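Local coordinates for Iron(III) ABC transporter, periplasmic iron-compound-binding protein (Vibrio cholerae, PDB 3TEF), which probably binds iron-loaded catecholate siderophores in the periplasm and delivers them to an ABC transporter for iron uptake, at residues Lys214-Asp220 against His251-Val257; Gln144-Ile148 against Val274-Lys278; Asn168-Phe172 against His199-Phe205; Lys137-Val141 against Val267-Glu271. The contacts are given in a common frame with arbitrary orientation. Residue numbers count along the deposited sequence, not the author numbering.

Contact 1: Lys214-Asp220 against His251-Val257; sequences KTLLVVD and HIAYLDV
Build Lys214-Asp220 and His251-Val257 around two neighbouring parallel strands, 215-220 and 252-254. The backbone is extended from Thr215 to Asp220 and from Ile252 to Leu255; Lys214 and His251 lie in loops and Val257 opens a helix. The strand axes come within 4.7 Å and cross at -21°. Leu216 stands beside Ile252 (CA to CA 4.7 Å), Leu217 beside Ala253 (4.9 Å) and Val218 beside Tyr254 (4.8 Å).

Four backbone hydrogen bonds fix this register: Leu216 N to His251 O at 3.0 Å, Ala253 N to Leu216 O at 2.8 Å, Val218 N to Ala253 O at 2.8 Å, and Leu255 N to Val218 O at 2.9 Å. Beyond the last, a water donates to Val218 O (2.9 Å) and Leu255 O (2.6 Å) and accepts from Asp220 N (3.0 Å), filling the gap as the chains part.

The intervening chain carries helices but no strand, so this is a beta-alpha-beta crossover; Lys214-Asp220 also bonds to strand 158-165 on its far edge, inside the sheet of the C-terminal lobe.

Apolar packing covers both faces. Leu216, Val218, Ile252 and Tyr254 share one: Val218 (t) sets CB 3.8 Å from Tyr254 CD1 and CG2 4.1 Å from Ile252 CG2, while Tyr254 (m) bonds through its hydroxyl to Glu237. On the other, Leu217 CD2 lies 3.8 Å from Ala253 CB. Leu255 (m, t) presents CD1 to Leu217 CB at 4.0 Å and Val219 CG2 at 3.9 Å. Asp256 then N-caps the next helix through Ala259 N.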
loop_
_atom_site.group_PDB
_atom_site.type_symbol
_atom_site.label_atom_id
_atom_site.label_comp_id
_atom_site.label_asym_id
_atom_site.label_seq_id
_atom_site.Cartn_x
_atom_site.Cartn_y
_atom_site.Cartn_z
ATOM N N LYS A 214 18.380 9.939 11.620
ATOM C CA LYS A 214 18.643 11.128 10.815
ATOM C C LYS A 214 17.383 11.560 10.076
ATOM O O LYS A 214 17.146 12.751 9.843
ATOM C CB LYS A 214 19.768 10.860 9.813
ATOM C CG LYS A 214 21.084 11.563 10.131
ATOM C CD LYS A 214 21.976 10.724 11.040
ATOM C CE LYS A 214 21.457 10.671 12.473
ATOM N NZ LYS A 214 22.179 9.642 13.287
ATOM N N THR A 215 16.575 10.576 9.704
ATOM C CA THR A 215 15.299 10.827 9.052
ATOM C C THR A 215 14.233 10.018 9.766
ATOM O O THR A 215 14.444 8.842 10.091
ATOM C CB THR A 215 15.331 10.406 7.577
ATOM O OG1 THR A 215 16.246 11.249 6.863
ATOM C CG2 THR A 215 13.948 10.524 6.950
ATOM N N LEU A 216 13.089 10.647 10.002
ATOM C CA LEU A 216 12.005 9.993 10.723
ATOM C C LEU A 216 10.738 10.026 9.868
ATOM O O LEU A 216 10.216 11.097 9.551
ATOM C CB LEU A 216 11.793 10.696 12.064
ATOM C CG LEU A 216 10.816 10.144 13.101
ATOM C CD1 LEU A 216 11.088 8.675 13.415
ATOM C CD2 LEU A 216 10.897 10.986 14.363
ATOM N N LEU A 217 10.260 8.846 9.482
ATOM C CA LEU A 217 9.069 8.736 8.647
ATOM C C LEU A 217 7.921 8.230 9.513
ATOM O O LEU A 217 8.006 7.156 10.101
ATOM C CB LEU A 217 9.310 7.759 7.505
ATOM C CG LEU A 217 10.593 8.046 6.723
ATOM C CD1 LEU A 217 10.923 6.943 5.729
ATOM C CD2 LEU A 217 10.465 9.384 6.020
ATOM N N VAL A 218 6.851 9.008 9.584
ATOM C CA VAL A 218 5.782 8.720 10.523
ATOM C C VAL A 218 4.497 8.387 9.785
ATOM O O VAL A 218 4.084 9.115 8.883
ATOM C CB VAL A 218 5.533 9.937 11.434
ATOM C CG1 VAL A 218 4.366 9.674 12.382
ATOM C CG2 VAL A 218 6.805 10.287 12.199
ATOM N N VAL A 219 3.865 7.286 10.192
ATOM C CA VAL A 219 2.578 6.860 9.642
ATOM C C VAL A 219 1.504 6.966 10.727
ATOM O O VAL A 219 1.540 6.244 11.727
ATOM C CB VAL A 219 2.653 5.385 9.127
ATOM C CG1 VAL A 219 1.299 4.926 8.574
ATOM C CG2 VAL A 219 3.756 5.229 8.062
ATOM N N ASP A 220 0.559 7.882 10.530
ATOM C CA ASP A 220 -0.508 8.124 11.502
ATOM C C ASP A 220 -1.692 7.230 11.179
ATOM O O ASP A 220 -2.597 7.619 10.449
ATOM C CB ASP A 220 -0.928 9.593 11.458
ATOM C CG ASP A 220 -1.979 9.941 12.507
ATOM O OD1 ASP A 220 -2.283 9.086 13.368
ATOM O OD2 ASP A 220 -2.485 11.084 12.478
ATOM N N HIS A 251 13.772 16.850 9.018
ATOM C CA HIS A 251 13.560 15.631 8.252
ATOM C C HIS A 251 12.620 14.654 8.952
ATOM O O HIS A 251 12.846 13.443 8.910
ATOM C CB HIS A 251 14.894 14.938 7.927
ATOM C CG HIS A 251 15.719 15.661 6.909
ATOM N ND1 HIS A 251 17.075 15.447 6.755
ATOM C CD2 HIS A 251 15.387 16.593 5.980
ATOM C CE1 HIS A 251 17.538 16.214 5.790
ATOM N NE2 HIS A 251 16.531 16.922 5.298
ATOM N N ILE A 252 11.587 15.179 9.601
ATOM C CA ILE A 252 10.455 14.354 10.019
ATOM C C ILE A 252 9.392 14.471 8.941
ATOM O O ILE A 252 8.917 15.576 8.648
ATOM C CB ILE A 252 9.832 14.802 11.352
ATOM C CG1 ILE A 252 10.856 14.755 12.482
ATOM C CG2 ILE A 252 8.623 13.921 11.692
ATOM C CD1 ILE A 252 10.282 15.171 13.828
ATOM N N ALA A 253 9.032 13.340 8.340
ATOM C CA ALA A 253 8.037 13.323 7.277
ATOM C C ALA A 253 6.798 12.559 7.725
ATOM O O ALA A 253 6.907 11.439 8.225
ATOM C CB ALA A 253 8.613 12.691 6.032
ATOM N N TYR A 254 5.626 13.166 7.549
ATOM C CA TYR A 254 4.355 12.499 7.865
ATOM C C TYR A 254 3.753 11.883 6.604
ATOM O O TYR A 254 3.104 12.562 5.810
ATOM C CB TYR A 254 3.388 13.461 8.575
ATOM C CG TYR A 254 3.959 13.941 9.890
ATOM C CD1 TYR A 254 3.734 13.233 11.060
ATOM C CD2 TYR A 254 4.769 15.074 9.954
ATOM C CE1 TYR A 254 4.277 13.638 12.257
ATOM C CE2 TYR A 254 5.314 15.494 11.152
ATOM C CZ TYR A 254 5.064 14.771 12.301
ATOM O OH TYR A 254 5.600 15.159 13.505
ATOM N N LEU A 255 4.000 10.588 6.428
ATOM C CA LEU A 255 3.657 9.887 5.197
ATOM C C LEU A 255 2.148 9.814 4.982
ATOM O O LEU A 255 1.386 9.683 5.938
ATOM C CB LEU A 255 4.236 8.472 5.217
ATOM C CG LEU A 255 5.754 8.302 5.374
ATOM C CD1 LEU A 255 6.104 6.834 5.334
ATOM C CD2 LEU A 255 6.513 9.044 4.290
ATOM N N ASP A 256 1.725 9.878 3.726
ATOM C CA ASP A 256 0.302 9.789 3.416
ATOM C C ASP A 256 -0.199 8.409 3.827
ATOM O O ASP A 256 0.247 7.390 3.308
ATOM C CB ASP A 256 0.060 10.013 1.926
ATOM C CG ASP A 256 -1.418 10.050 1.583
ATOM O OD1 ASP A 256 -2.029 11.137 1.669
ATOM O OD2 ASP A 256 -1.976 8.996 1.238
ATOM N N VAL A 257 -1.119 8.366 4.776
ATOM C CA VAL A 257 -1.514 7.077 5.334
ATOM C C VAL A 257 -2.223 6.184 4.319
ATOM O O VAL A 257 -1.954 4.990 4.251
ATOM C CB VAL A 257 -2.389 7.239 6.584
ATOM C CG1 VAL A 257 -2.763 5.862 7.134
ATOM C CG2 VAL A 257 -1.645 8.047 7.621
HETATM O O HOH W 1 1.337 9.929 8.539
#

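Contact 2: Gln144-Ile148 against Val274-Lys278; sequences QFKSI and VADMK
Two regular helical turns, Gln144-Ile148 and Val274-Lys278, run side by side in the same direction, their axes 21° apart and 10.5 Å at closest approach. Gln144 faces Val274 with CA atoms 6.8 Å apart, and one turn later Ile148 faces Lys278 at 7.0 Å, so the spacing hardly changes.

The main bump from the first helix is Ile148 (m, t). Its CD1 enters the hollow between Val274, Met277 and Lys278, reaching Val274 CG1 at 4.0 Å, Met277 CB at 3.9 Å and Lys278 CG at 4.4 Å. Val274 (t) answers it, projecting among Gln144, Phe145 and Ile148: its CG1 lies 3.7 Å from Gln144 CB, and its CG2 is 4.2 Å from Phe145 CE2. Such mutual interlocking is ordinary helix-helix packing, and here it joins helix 267-279, at the C-terminal end of the model, to helix 131-154, the long helix that in this family of binding proteins bridges the two lobes.

Phe145 starts out pointing away, but chi1 of -88° brings the ring end back beside Val274; Trp114 and Phe185 stack on that ring. Met277 (m, m, p) points its CA-CB bond toward helix 131-154 and offers CB to Ile148, but its sulfur end leads off from that helix and packs on Phe187 and Leu255. At the rim, Lys278 (m, t, t, m) reaches across between the helices, its NZ 4.3 Å from Ser147 OG, too far for a bond; Ser147 (p) instead donates from OG to Gln144 O at 2.8 Å, within its own turn.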
loop_
_atom_site.group_PDB
_atom_site.type_symbol
_atom_site.label_atom_id
_atom_site.label_comp_id
_atom_site.label_asym_id
_atom_site.label_seq_id
_atom_site.Cartn_x
_atom_site.Cartn_y
_atom_site.Cartn_z
ATOM N N GLN A 144 11.471 7.641 -11.228
ATOM C CA GLN A 144 11.308 8.360 -9.970
ATOM C C GLN A 144 11.929 7.592 -8.798
ATOM O O GLN A 144 12.660 8.168 -7.986
ATOM C CB GLN A 144 9.823 8.647 -9.714
ATOM C CG GLN A 144 9.187 9.637 -10.705
ATOM C CD GLN A 144 7.667 9.707 -10.600
ATOM O OE1 GLN A 144 6.991 8.689 -10.435
ATOM N NE2 GLN A 144 7.123 10.920 -10.688
ATOM N N PHE A 145 11.631 6.298 -8.711
ATOM C CA PHE A 145 12.272 5.432 -7.730
ATOM C C PHE A 145 13.786 5.493 -7.856
ATOM O O PHE A 145 14.496 5.637 -6.861
ATOM C CB PHE A 145 11.822 3.981 -7.895
ATOM C CG PHE A 145 10.573 3.636 -7.116
ATOM C CD1 PHE A 145 10.645 3.331 -5.763
ATOM C CD2 PHE A 145 9.339 3.610 -7.741
ATOM C CE1 PHE A 145 9.492 3.010 -5.042
ATOM C CE2 PHE A 145 8.189 3.291 -7.033
ATOM C CZ PHE A 145 8.263 2.994 -5.682
ATOM N N LYS A 146 14.277 5.362 -9.086
ATOM C CA LYS A 146 15.715 5.282 -9.317
ATOM C C LYS A 146 16.405 6.570 -8.879
ATOM O O LYS A 146 17.485 6.537 -8.280
ATOM C CB LYS A 146 16.007 4.995 -10.793
ATOM C CG LYS A 146 15.515 3.640 -11.282
ATOM C CD LYS A 146 16.230 2.494 -10.590
ATOM C CE LYS A 146 15.697 1.128 -11.049
ATOM N NZ LYS A 146 15.812 0.920 -12.527
ATOM N N SER A 147 15.778 7.703 -9.177
ATOM C CA SER A 147 16.357 8.996 -8.833
ATOM C C SER A 147 16.438 9.190 -7.316
ATOM O O SER A 147 17.470 9.611 -6.792
ATOM C CB SER A 147 15.570 10.134 -9.486
ATOM O OG SER A 147 14.249 10.193 -8.976
ATOM N N ILE A 148 15.358 8.862 -6.611
ATOM C CA ILE A 148 15.342 8.973 -5.156
ATOM C C ILE A 148 16.392 8.081 -4.516
ATOM O O ILE A 148 17.111 8.500 -3.607
ATOM C CB ILE A 148 13.970 8.575 -4.577
ATOM C CG1 ILE A 148 12.899 9.567 -5.026
ATOM C CG2 ILE A 148 14.053 8.477 -3.061
ATOM C CD1 ILE A 148 11.481 9.045 -4.878
ATOM N N VAL A 274 6.110 8.271 -3.893
ATOM C CA VAL A 274 7.207 8.988 -4.544
ATOM C C VAL A 274 7.217 10.471 -4.146
ATOM O O VAL A 274 8.257 11.021 -3.757
ATOM C CB VAL A 274 7.132 8.854 -6.074
ATOM C CG1 VAL A 274 8.005 9.913 -6.748
ATOM C CG2 VAL A 274 7.553 7.459 -6.503
ATOM N N ALA A 275 6.057 11.108 -4.222
ATOM C CA ALA A 275 5.945 12.514 -3.831
ATOM C C ALA A 275 6.377 12.718 -2.382
ATOM O O ALA A 275 7.072 13.686 -2.070
ATOM C CB ALA A 275 4.534 13.035 -4.043
ATOM N N ASP A 276 5.964 11.816 -1.494
ATOM C CA ASP A 276 6.326 11.935 -0.084
ATOM C C ASP A 276 7.836 11.843 0.105
ATOM O O ASP A 276 8.415 12.601 0.886
ATOM C CB ASP A 276 5.640 10.869 0.785
ATOM C CG ASP A 276 4.157 11.121 0.988
ATOM O OD1 ASP A 276 3.677 12.253 0.736
ATOM O OD2 ASP A 276 3.463 10.172 1.427
ATOM N N MET A 277 8.469 10.906 -0.599
ATOM C CA MET A 277 9.910 10.707 -0.481
ATOM C C MET A 277 10.672 11.913 -1.043
ATOM O O MET A 277 11.652 12.368 -0.455
ATOM C CB MET A 277 10.348 9.412 -1.170
ATOM C CG MET A 277 9.868 8.113 -0.499
ATOM S SD MET A 277 10.703 7.621 1.044
ATOM C CE MET A 277 9.792 8.575 2.249
ATOM N N LYS A 278 10.212 12.436 -2.174
ATOM C CA LYS A 278 10.805 13.654 -2.733
ATOM C C LYS A 278 10.802 14.784 -1.706
ATOM O O LYS A 278 11.822 15.448 -1.485
ATOM C CB LYS A 278 10.066 14.085 -4.001
ATOM C CG LYS A 278 10.425 13.257 -5.227
ATOM C CD LYS A 278 9.683 13.746 -6.466
ATOM C CE LYS A 278 10.167 13.036 -7.725
ATOM N NZ LYS A 278 11.569 13.404 -8.068
#

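Contact 3: Asn168-Phe172 against His199-Phe205; sequences NLTTF and HGDLISF
Three backbone hydrogen bonds tie Asn168-Phe172 to His199-Phe205: Thr171 N to Asp201 O at 2.8 Å, Asp201 N to Thr171 O at 3.0 Å, and Ile203 N to Leu169 O at 2.9 Å. Thr171 and Asp201 thus form a hydrogen-bonded antiparallel pair, and Thr170 and Leu202 a non-hydrogen-bonded one with CA atoms only 4.4 Å apart. A water continues the pairing, accepting from Leu169 N (2.9 Å) and donating to Ile203 O (2.8 Å).

Strand 168-172 is the return arm of a hairpin with strand 158-165, and the short strand 201-202 extends that sheet of the C-terminal lobe. The pairing is brief: end to end the segments diverge by 113°.

Gly200, at phi 81°, lies over the face of the Phe172 ring (m), its CA 3.8 Å from the ring centroid in a CH-pi contact; a CB here would come within 2.7 Å of Phe172 CZ. At the other end Leu169 (m, t) sets CD1 3.6 Å from the Phe205 ring centroid, almost on its normal, and CB 3.8 Å from Ile203 CG1. Thr171 CG2 touches Ile203 CG2 at 3.6 Å, while Thr171 OG1 bonds to Leu161 O. Ser204 (p) N-caps helix 205-211 through Tyr207 N.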
loop_
_atom_site.group_PDB
_atom_site.type_symbol
_atom_site.label_atom_id
_atom_site.label_comp_id
_atom_site.label_asym_id
_atom_site.label_seq_id
_atom_site.Cartn_x
_atom_site.Cartn_y
_atom_site.Cartn_z
ATOM N N ASN A 168 0.012 3.622 20.520
ATOM C CA ASN A 168 1.109 2.671 20.341
ATOM C C ASN A 168 2.046 3.136 19.246
ATOM O O ASN A 168 1.599 3.433 18.145
ATOM C CB ASN A 168 0.579 1.299 19.932
ATOM C CG ASN A 168 -0.326 0.690 20.967
ATOM O OD1 ASN A 168 -1.446 0.278 20.655
ATOM N ND2 ASN A 168 0.153 0.608 22.201
ATOM N N LEU A 169 3.340 3.191 19.543
ATOM C CA LEU A 169 4.346 3.461 18.518
ATOM C C LEU A 169 4.988 2.130 18.152
ATOM O O LEU A 169 5.401 1.383 19.030
ATOM C CB LEU A 169 5.426 4.399 19.054
ATOM C CG LEU A 169 4.968 5.802 19.443
ATOM C CD1 LEU A 169 6.164 6.635 19.876
ATOM C CD2 LEU A 169 4.253 6.452 18.272
ATOM N N THR A 170 5.062 1.838 16.857
ATOM C CA THR A 170 5.723 0.627 16.380
ATOM C C THR A 170 6.702 0.991 15.275
ATOM O O THR A 170 6.577 2.041 14.639
ATOM C CB THR A 170 4.711 -0.407 15.849
ATOM O OG1 THR A 170 3.868 0.205 14.869
ATOM C CG2 THR A 170 3.839 -0.948 16.989
ATOM N N THR A 171 7.699 0.133 15.077
ATOM C CA THR A 171 8.684 0.365 14.031
ATOM C C THR A 171 8.751 -0.829 13.074
ATOM O O THR A 171 8.446 -1.966 13.444
ATOM C CB THR A 171 10.071 0.707 14.614
ATOM O OG1 THR A 171 10.932 1.176 13.563
ATOM C CG2 THR A 171 10.704 -0.504 15.289
ATOM N N PHE A 172 9.129 -0.543 11.832
ATOM C CA PHE A 172 9.160 -1.526 10.762
ATOM C C PHE A 172 10.465 -1.322 10.011
ATOM O O PHE A 172 10.921 -0.186 9.877
ATOM C CB PHE A 172 8.011 -1.265 9.788
ATOM C CG PHE A 172 6.643 -1.508 10.363
ATOM C CD1 PHE A 172 5.952 -2.664 10.052
ATOM C CD2 PHE A 172 6.036 -0.571 11.192
ATOM C CE1 PHE A 172 4.691 -2.896 10.563
ATOM C CE2 PHE A 172 4.768 -0.802 11.714
ATOM C CZ PHE A 172 4.096 -1.964 11.395
ATOM N N HIS A 199 2.953 -7.081 12.234
ATOM C CA HIS A 199 2.469 -5.838 12.832
ATOM C C HIS A 199 3.532 -4.920 13.440
ATOM O O HIS A 199 3.195 -4.017 14.206
ATOM C CB HIS A 199 1.396 -6.145 13.885
ATOM C CG HIS A 199 1.885 -6.969 15.039
ATOM N ND1 HIS A 199 3.017 -7.748 14.981
ATOM C CD2 HIS A 199 1.379 -7.141 16.288
ATOM C CE1 HIS A 199 3.197 -8.363 16.138
ATOM N NE2 HIS A 199 2.213 -8.009 16.947
ATOM N N GLY A 200 4.801 -5.146 13.110
ATOM C CA GLY A 200 5.870 -4.290 13.602
ATOM C C GLY A 200 6.338 -4.607 15.015
ATOM O O GLY A 200 5.855 -5.552 15.642
ATOM N N ASP A 201 7.292 -3.822 15.511
ATOM C CA ASP A 201 7.821 -4.004 16.856
ATOM C C ASP A 201 7.501 -2.795 17.710
ATOM O O ASP A 201 7.638 -1.656 17.266
ATOM C CB ASP A 201 9.332 -4.213 16.828
ATOM C CG ASP A 201 9.722 -5.594 16.311
ATOM O OD1 ASP A 201 9.590 -6.576 17.075
ATOM O OD2 ASP A 201 10.156 -5.699 15.144
ATOM N N LEU A 202 7.085 -3.044 18.943
ATOM C CA LEU A 202 6.684 -1.956 19.825
ATOM C C LEU A 202 7.879 -1.137 20.295
ATOM O O LEU A 202 8.874 -1.682 20.774
ATOM C CB LEU A 202 5.903 -2.499 21.039
ATOM C CG LEU A 202 5.182 -1.426 21.870
ATOM C CD1 LEU A 202 3.988 -0.858 21.109
ATOM C CD2 LEU A 202 4.735 -2.005 23.208
ATOM N N ILE A 203 7.767 0.178 20.164
ATOM C CA ILE A 203 8.799 1.089 20.634
ATOM C C ILE A 203 8.194 2.173 21.528
ATOM O O ILE A 203 7.124 1.982 22.107
ATOM C CB ILE A 203 9.583 1.709 19.454
ATOM C CG1 ILE A 203 8.645 2.442 18.497
ATOM C CG2 ILE A 203 10.331 0.610 18.699
ATOM C CD1 ILE A 203 9.381 3.330 17.482
ATOM N N SER A 204 8.883 3.304 21.639
ATOM C CA SER A 204 8.469 4.382 22.525
ATOM C C SER A 204 9.165 5.649 22.071
ATOM O O SER A 204 10.023 5.607 21.193
ATOM C CB SER A 204 8.894 4.064 23.954
ATOM O OG SER A 204 10.306 3.920 24.023
ATOM N N PHE A 205 8.802 6.781 22.660
ATOM C CA PHE A 205 9.499 8.017 22.330
ATOM C C PHE A 205 10.944 7.972 22.823
ATOM O O PHE A 205 11.841 8.551 22.212
ATOM C CB PHE A 205 8.761 9.231 22.890
ATOM C CG PHE A 205 7.483 9.543 22.168
ATOM C CD1 PHE A 205 7.502 9.960 20.846
ATOM C CD2 PHE A 205 6.260 9.427 22.812
ATOM C CE1 PHE A 205 6.317 10.252 20.178
ATOM C CE2 PHE A 205 5.081 9.715 22.149
ATOM C CZ PHE A 205 5.109 10.129 20.831
HETATM O O HOH W 2 4.371 2.584 22.168
#

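Contact 4: Lys137-Val141 against Val267-Glu271; sequences KIEQV and VKATE
Glu271, Lys137 and Val141 bury the most surface where Lys137-Val141 lies beside Val267-Glu271. Both are single helical turns pointing the same way, with axes 15° apart and 11.7 Å at closest approach. They draw together along their length: Lys137 CA is 8.7 Å from Val267 CA, but Val141 CA is 7.2 Å from Glu271 CA.

Lys137 (t, p, t, t) stretches across that wider end. Its CE lies 3.9 Å from Val267 CG1, and its NZ forms a salt bridge with Glu271 OE2 at 2.5 Å, a weak hydrogen bond whose length should be read with caution because OE2 is crowded in the model. Lys137 NZ also donates to Gln140 OE1 at 3.2 Å, one turn along its own helix. Glu271 (m, t) leaves its helix sideways and curls its carboxylate back to meet the lysine.

Val141 (t) fills the narrower end, with CG1 3.9 Å from Thr270 CG2 and CG2 4.4 Å from Glu271 CG. Thr270 (m) keeps its methyl in this packing while its OG1 bonds to Tyr113 OH and Gly266 O. Trp114 and Trp121 of helix 113-128 close over Val141 and Thr270.

A charged pair thus borders a valine-threonine seam: the apolar groups fill the space between the helices, and the salt bridge links the helix that in this family connects the lobes to the start of helix 267-279.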
loop_
_atom_site.group_PDB
_atom_site.type_symbol
_atom_site.label_atom_id
_atom_site.label_comp_id
_atom_site.label_asym_id
_atom_site.label_seq_id
_atom_site.Cartn_x
_atom_site.Cartn_y
_atom_site.Cartn_z
ATOM N N LYS A 137 3.424 3.450 -17.781
ATOM C CA LYS A 137 3.319 3.882 -16.395
ATOM C C LYS A 137 4.514 3.394 -15.594
ATOM O O LYS A 137 5.103 4.144 -14.813
ATOM C CB LYS A 137 2.037 3.351 -15.756
ATOM C CG LYS A 137 1.681 4.074 -14.503
ATOM C CD LYS A 137 1.246 5.473 -14.891
ATOM C CE LYS A 137 1.244 6.390 -13.721
ATOM N NZ LYS A 137 0.886 7.766 -14.154
ATOM N N ILE A 138 4.869 2.125 -15.788
ATOM C CA ILE A 138 6.031 1.574 -15.113
ATOM C C ILE A 138 7.310 2.356 -15.426
ATOM O O ILE A 138 8.065 2.702 -14.519
ATOM C CB ILE A 138 6.212 0.073 -15.401
ATOM C CG1 ILE A 138 5.071 -0.710 -14.742
ATOM C CG2 ILE A 138 7.572 -0.385 -14.916
ATOM C CD1 ILE A 138 5.059 -2.194 -15.073
ATOM N N GLU A 139 7.540 2.648 -16.704
ATOM C CA GLU A 139 8.740 3.382 -17.091
ATOM C C GLU A 139 8.803 4.723 -16.369
ATOM O O GLU A 139 9.869 5.137 -15.890
ATOM C CB GLU A 139 8.792 3.584 -18.607
ATOM C CG GLU A 139 9.931 4.499 -19.061
ATOM C CD GLU A 139 10.264 4.339 -20.536
ATOM O OE1 GLU A 139 9.438 3.761 -21.277
ATOM O OE2 GLU A 139 11.357 4.784 -20.958
ATOM N N GLN A 140 7.655 5.392 -16.290
ATOM C CA GLN A 140 7.553 6.698 -15.648
ATOM C C GLN A 140 7.917 6.617 -14.167
ATOM O O GLN A 140 8.762 7.366 -13.672
ATOM C CB GLN A 140 6.134 7.262 -15.812
ATOM C CG GLN A 140 5.907 8.580 -15.089
ATOM C CD GLN A 140 4.481 9.101 -15.217
ATOM O OE1 GLN A 140 3.582 8.405 -15.700
ATOM N NE2 GLN A 140 4.272 10.337 -14.775
ATOM N N VAL A 141 7.275 5.694 -13.462
ATOM C CA VAL A 141 7.435 5.591 -12.019
ATOM C C VAL A 141 8.816 5.044 -11.641
ATOM O O VAL A 141 9.429 5.483 -10.665
ATOM C CB VAL A 141 6.317 4.720 -11.410
ATOM C CG1 VAL A 141 6.590 4.463 -9.934
ATOM C CG2 VAL A 141 4.964 5.398 -11.615
ATOM N N VAL A 267 -1.769 2.583 -8.051
ATOM C CA VAL A 267 -1.067 3.509 -8.947
ATOM C C VAL A 267 -0.933 4.908 -8.327
ATOM O O VAL A 267 0.184 5.423 -8.164
ATOM C CB VAL A 267 -1.722 3.541 -10.342
ATOM C CG1 VAL A 267 -1.146 4.672 -11.208
ATOM C CG2 VAL A 267 -1.576 2.167 -11.022
ATOM N N LYS A 268 -2.057 5.505 -7.945
ATOM C CA LYS A 268 -2.028 6.822 -7.311
ATOM C C LYS A 268 -1.267 6.738 -5.996
ATOM O O LYS A 268 -0.535 7.655 -5.631
ATOM C CB LYS A 268 -3.441 7.347 -7.047
ATOM C CG LYS A 268 -4.327 7.416 -8.278
ATOM C CD LYS A 268 -3.706 8.251 -9.359
ATOM C CE LYS A 268 -4.686 8.492 -10.498
ATOM N NZ LYS A 268 -4.262 9.651 -11.338
ATOM N N ALA A 269 -1.424 5.612 -5.296
ATOM C CA ALA A 269 -0.740 5.421 -4.031
ATOM C C ALA A 269 0.766 5.474 -4.213
ATOM O O ALA A 269 1.472 6.150 -3.460
ATOM C CB ALA A 269 -1.164 4.078 -3.398
ATOM N N THR A 270 1.251 4.781 -5.236
ATOM C CA THR A 270 2.681 4.698 -5.477
ATOM C C THR A 270 3.211 6.053 -5.915
ATOM O O THR A 270 4.289 6.459 -5.507
ATOM C CB THR A 270 3.016 3.609 -6.503
ATOM O OG1 THR A 270 2.575 2.345 -5.998
ATOM C CG2 THR A 270 4.516 3.563 -6.742
ATOM N N GLU A 271 2.430 6.762 -6.717
ATOM C CA GLU A 271 2.807 8.126 -7.086
ATOM C C GLU A 271 2.896 9.049 -5.879
ATOM O O GLU A 271 3.807 9.887 -5.792
ATOM C CB GLU A 271 1.866 8.661 -8.155
ATOM C CG GLU A 271 2.105 7.930 -9.458
ATOM C CD GLU A 271 1.120 8.291 -10.532
ATOM O OE1 GLU A 271 -0.001 8.731 -10.201
ATOM O OE2 GLU A 271 1.471 8.132 -11.716
#

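Contacts 4 and 2 are successive parts of one interface between helices 131-154 and 267-279. Their centres are 11 Å apart, Phe145 CE2 touches Thr270 CG2 at 3.7 Å, and the axes close from 11.7 to 10.5 Å. Contacts 3 and 1 follow one another in the sequence between these helices and share the mixed sheet, 14 Å centre to centre without touching. Contact 1 meets contact 2 directly: Asp276 OD2 accepts a probable hydrogen bond from Asp256 N at 2.9 Å, and Met277 CE packs on Leu217 and Leu255. Contact 3 lies 29 Å from contact 4, centre to centre. Helix 267-279 thus joins the C-terminal lobe's sheet to the interlobe helix.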